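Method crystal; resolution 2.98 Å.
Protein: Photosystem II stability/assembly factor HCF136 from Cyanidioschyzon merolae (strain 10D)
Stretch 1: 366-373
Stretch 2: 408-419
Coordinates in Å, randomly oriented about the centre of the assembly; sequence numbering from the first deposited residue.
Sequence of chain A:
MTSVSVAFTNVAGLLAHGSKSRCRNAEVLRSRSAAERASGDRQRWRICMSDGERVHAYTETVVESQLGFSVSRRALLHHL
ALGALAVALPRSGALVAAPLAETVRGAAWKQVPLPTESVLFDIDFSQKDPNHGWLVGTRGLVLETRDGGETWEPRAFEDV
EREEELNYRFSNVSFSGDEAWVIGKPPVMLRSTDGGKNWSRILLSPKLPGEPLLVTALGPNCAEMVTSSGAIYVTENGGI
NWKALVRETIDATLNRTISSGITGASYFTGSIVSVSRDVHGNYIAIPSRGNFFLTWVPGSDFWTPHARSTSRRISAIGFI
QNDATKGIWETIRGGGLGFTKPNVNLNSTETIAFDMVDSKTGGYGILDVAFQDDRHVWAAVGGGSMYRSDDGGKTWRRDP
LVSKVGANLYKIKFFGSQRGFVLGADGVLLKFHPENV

Stretch 1 (366-373) ILDVAFQD
Stretch 2 408-419: NLYKIKFFGSQR

Packing of residues 366-373 against residues 408-419 in the photosystem II stability/assembly factor HCF136, two segments of one chain. Strand 366-371 and strand 409-414 run in the same direction, their axes 10° apart and 5.8 Å at closest approach, and no backbone-to-backbone hydrogen bond links them; side chains fill the space and carry the bonding. The register is set by CA-CA distances of 5.9 Å for Leu367-Tyr410, 5.7 Å for Asp368-Lys411 and 6.0 Å for Ala370-Ile412. Beyond the strands, the CA atoms of Gln372 and Ser417 come within 4.9 Å. Together the stretches bury 518 Å².

Both strands are extended over most of their length (phi/psi -144/136 at Ala370, -122/138 at Ile412), but each bends at a paired position, Leu367 (-111/-30) and Tyr410 (-114/-25). Beyond this bend Asp368 (-165/151) and Ala370 point toward the second strand, while Val369 and Phe371 point away; on the other side Ile412 and Phe414 point toward the first, Lys411 and Lys413 away.

Gln372 covers the most surface, 82 Å². It leaves the strand with phi/psi -88/-40, and its side chain is stretched out (chi1 155°, t; chi2 -172°, t; chi3 30°), so that the amide reaches the loop after the second strand. There Gln372 NE2 donates to Ser417 O at 3.1 Å, with an N-H...O angle of 143°. The aliphatic part packs on the way: Gln372 CG lies 3.8 Å from Ser417 CB, and Gln372 CB lies 3.5 Å from Phe414 CE2. The loop turns through Gly416 (phi/psi 74/179), where the positive phi by itself favours glycine, and Phe415 N bonds back to Arg419 O at 2.8 Å.

Asp368, at 65 Å², is the polar link between the strands. With chi1 179° (t) and chi2 -148°, its carboxylate meets the backbone amide of the second strand: Ile412 N donates to Asp368 OD1 at 2.8 Å, nearly straight at 170°. A side-chain acceptor thus takes up a strand NH. The other oxygen turns back on its own strand, where Val369 N makes a weak bond to Asp368 OD2 (2.7 Å, 123°). Asp368 CB also rests 3.7 Å from Tyr410 O.

Phe414, at 62 Å² (chi1 -73°, m; chi2 74°), forms the apolar counterpart. Phe371 O and Gln372 CA lie over one face of its ring, with Phe371 O 3.9 Å from Phe414 CD1; Ala370 CB sits at the ring edge, 3.9 Å from Phe414 CE1. The same methyl touches Ile412 (chi1 -43°, m; chi2 -173°, t), with Ala370 CB 3.8 Å from Ile412 CB, so one small side chain joins two larger apolar neighbours.

At the start of the strands Leu367 (chi1 -56°, m; chi2 165°, t) brings CD1 to 3.1 Å from Leu409 O, a tight approach, and to 4.2 Å from Tyr410 CD1 at the ring edge.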

# COMPACT_ATOMS: atom_id res chain seq x y z
N ILE A 366 -1.49 7.89 12.85
CA ILE A 366 -0.82 6.70 12.32
C ILE A 366 -0.73 6.85 10.81
O ILE A 366 -1.64 7.40 10.17
CB ILE A 366 -1.58 5.42 12.71
CG1 ILE A 366 -1.83 5.35 14.22
CG2 ILE A 366 -0.83 4.18 12.24
CD1 ILE A 366 -0.57 5.28 15.05
N LEU A 367 0.37 6.40 10.22
CA LEU A 367 0.56 6.51 8.79
C LEU A 367 0.53 5.19 8.05
O LEU A 367 0.12 5.15 6.89
CB LEU A 367 1.88 7.24 8.48
CG LEU A 367 1.99 8.62 9.13
CD1 LEU A 367 3.42 9.14 9.11
CD2 LEU A 367 1.05 9.61 8.46
N ASP A 368 0.94 4.09 8.69
CA ASP A 368 0.81 2.76 8.10
C ASP A 368 1.01 1.72 9.19
O ASP A 368 1.73 1.95 10.17
CB ASP A 368 1.81 2.54 6.96
CG ASP A 368 1.71 1.15 6.36
OD1 ASP A 368 2.74 0.61 5.91
OD2 ASP A 368 0.59 0.59 6.34
N VAL A 369 0.37 0.56 9.00
CA VAL A 369 0.42 -0.55 9.94
C VAL A 369 0.76 -1.82 9.17
O VAL A 369 0.24 -2.04 8.07
CB VAL A 369 -0.92 -0.72 10.68
CG1 VAL A 369 -0.95 -2.02 11.48
CG2 VAL A 369 -1.18 0.48 11.59
N ALA A 370 1.65 -2.63 9.73
CA ALA A 370 2.11 -3.85 9.07
C ALA A 370 2.32 -4.95 10.10
O ALA A 370 2.88 -4.71 11.17
CB ALA A 370 3.41 -3.61 8.29
N PHE A 371 1.85 -6.15 9.77
CA PHE A 371 2.01 -7.32 10.63
C PHE A 371 3.19 -8.16 10.18
O PHE A 371 3.37 -8.40 8.99
CB PHE A 371 0.75 -8.19 10.64
CG PHE A 371 -0.43 -7.58 11.36
CD1 PHE A 371 -0.84 -6.28 11.11
CD2 PHE A 371 -1.11 -8.31 12.32
CE1 PHE A 371 -1.92 -5.73 11.78
CE2 PHE A 371 -2.19 -7.77 13.00
CZ PHE A 371 -2.59 -6.47 12.73
N GLN A 372 3.99 -8.61 11.15
CA GLN A 372 5.03 -9.60 10.89
C GLN A 372 4.48 -11.01 11.02
O GLN A 372 4.83 -11.89 10.23
CB GLN A 372 6.22 -9.38 11.84
CG GLN A 372 7.08 -10.60 12.12
CD GLN A 372 8.11 -10.34 13.19
OE1 GLN A 372 7.89 -9.53 14.09
NE2 GLN A 372 9.25 -11.01 13.10
N ASP A 373 3.62 -11.24 12.01
CA ASP A 373 2.84 -12.46 12.13
C ASP A 373 1.54 -12.11 12.85
O ASP A 373 1.16 -10.93 12.91
CB ASP A 373 3.65 -13.56 12.84
CG ASP A 373 4.00 -13.18 14.27
OD1 ASP A 373 4.24 -11.99 14.53
OD2 ASP A 373 4.05 -14.09 15.13
N ASN A 408 10.90 11.49 8.61
CA ASN A 408 9.53 11.01 8.53
C ASN A 408 9.49 9.56 8.06
O ASN A 408 10.33 9.12 7.28
CB ASN A 408 8.72 11.89 7.57
CG ASN A 408 8.54 13.30 8.09
OD1 ASN A 408 8.54 13.54 9.29
ND2 ASN A 408 8.40 14.25 7.17
N LEU A 409 8.48 8.83 8.54
CA LEU A 409 8.32 7.41 8.25
C LEU A 409 6.93 7.18 7.68
O LEU A 409 5.93 7.44 8.37
CB LEU A 409 8.56 6.55 9.49
CG LEU A 409 9.97 6.68 10.07
CD1 LEU A 409 10.17 5.71 11.22
CD2 LEU A 409 11.00 6.42 8.98
N TYR A 410 6.85 6.67 6.45
CA TYR A 410 5.60 6.63 5.72
C TYR A 410 5.05 5.23 5.45
O TYR A 410 3.83 5.10 5.28
CB TYR A 410 5.74 7.35 4.37
CG TYR A 410 6.00 8.84 4.48
CD1 TYR A 410 5.50 9.58 5.54
CD2 TYR A 410 6.76 9.50 3.52
CE1 TYR A 410 5.74 10.94 5.64
CE2 TYR A 410 7.00 10.86 3.61
CZ TYR A 410 6.49 11.57 4.67
OH TYR A 410 6.73 12.93 4.77
N LYS A 411 5.89 4.20 5.40
CA LYS A 411 5.45 2.93 4.84
C LYS A 411 6.26 1.79 5.43
O LYS A 411 7.49 1.88 5.53
CB LYS A 411 5.56 2.94 3.32
CG LYS A 411 4.90 1.77 2.61
CD LYS A 411 5.28 1.78 1.13
CE LYS A 411 5.20 0.39 0.52
NZ LYS A 411 3.81 -0.13 0.53
N ILE A 412 5.58 0.70 5.80
CA ILE A 412 6.21 -0.52 6.27
C ILE A 412 5.78 -1.67 5.37
O ILE A 412 4.60 -1.79 5.01
CB ILE A 412 5.88 -0.81 7.74
CG1 ILE A 412 5.95 0.47 8.57
CG2 ILE A 412 6.81 -1.88 8.30
CD1 ILE A 412 5.81 0.24 10.07
N LYS A 413 6.73 -2.54 5.03
CA LYS A 413 6.51 -3.66 4.12
C LYS A 413 7.34 -4.85 4.54
O LYS A 413 8.56 -4.76 4.65
CB LYS A 413 6.85 -3.25 2.68
CG LYS A 413 6.37 -4.21 1.61
CD LYS A 413 6.78 -3.70 0.26
CE LYS A 413 6.01 -4.41 -0.83
NZ LYS A 413 5.74 -3.46 -1.96
N PHE A 414 6.67 -5.98 4.79
CA PHE A 414 7.35 -7.23 5.08
C PHE A 414 7.35 -8.14 3.85
O PHE A 414 6.46 -8.05 3.00
CB PHE A 414 6.70 -7.96 6.26
CG PHE A 414 6.98 -7.33 7.59
CD1 PHE A 414 6.36 -6.15 7.96
CD2 PHE A 414 7.87 -7.92 8.48
CE1 PHE A 414 6.62 -5.57 9.19
CE2 PHE A 414 8.13 -7.35 9.71
CZ PHE A 414 7.50 -6.17 10.07
N PHE A 415 8.35 -9.01 3.78
CA PHE A 415 8.41 -10.11 2.81
C PHE A 415 8.67 -11.36 3.63
O PHE A 415 9.82 -11.76 3.83
CB PHE A 415 9.48 -9.90 1.75
CG PHE A 415 9.28 -8.68 0.90
CD1 PHE A 415 9.61 -7.42 1.37
CD2 PHE A 415 8.76 -8.80 -0.37
CE1 PHE A 415 9.42 -6.30 0.58
CE2 PHE A 415 8.56 -7.69 -1.17
CZ PHE A 415 8.90 -6.44 -0.69
N GLY A 416 7.59 -11.99 4.09
CA GLY A 416 7.70 -13.00 5.12
C GLY A 416 7.98 -12.33 6.45
O GLY A 416 8.11 -11.12 6.56
N SER A 417 8.07 -13.16 7.49
CA SER A 417 8.26 -12.64 8.83
C SER A 417 9.71 -12.29 9.15
O SER A 417 9.99 -11.81 10.25
CB SER A 417 7.74 -13.64 9.87
OG SER A 417 8.68 -14.67 10.11
N GLN A 418 10.64 -12.51 8.21
CA GLN A 418 12.06 -12.30 8.48
C GLN A 418 12.72 -11.30 7.54
O GLN A 418 13.93 -11.08 7.65
CB GLN A 418 12.82 -13.63 8.42
CG GLN A 418 12.21 -14.69 9.32
CD GLN A 418 12.66 -14.53 10.76
OE1 GLN A 418 11.90 -14.04 11.60
NE2 GLN A 418 13.89 -14.94 11.06
N ARG A 419 11.97 -10.70 6.62
CA ARG A 419 12.46 -9.59 5.82
C ARG A 419 11.49 -8.44 5.96
O ARG A 419 10.28 -8.62 5.80
CB ARG A 419 12.61 -9.99 4.34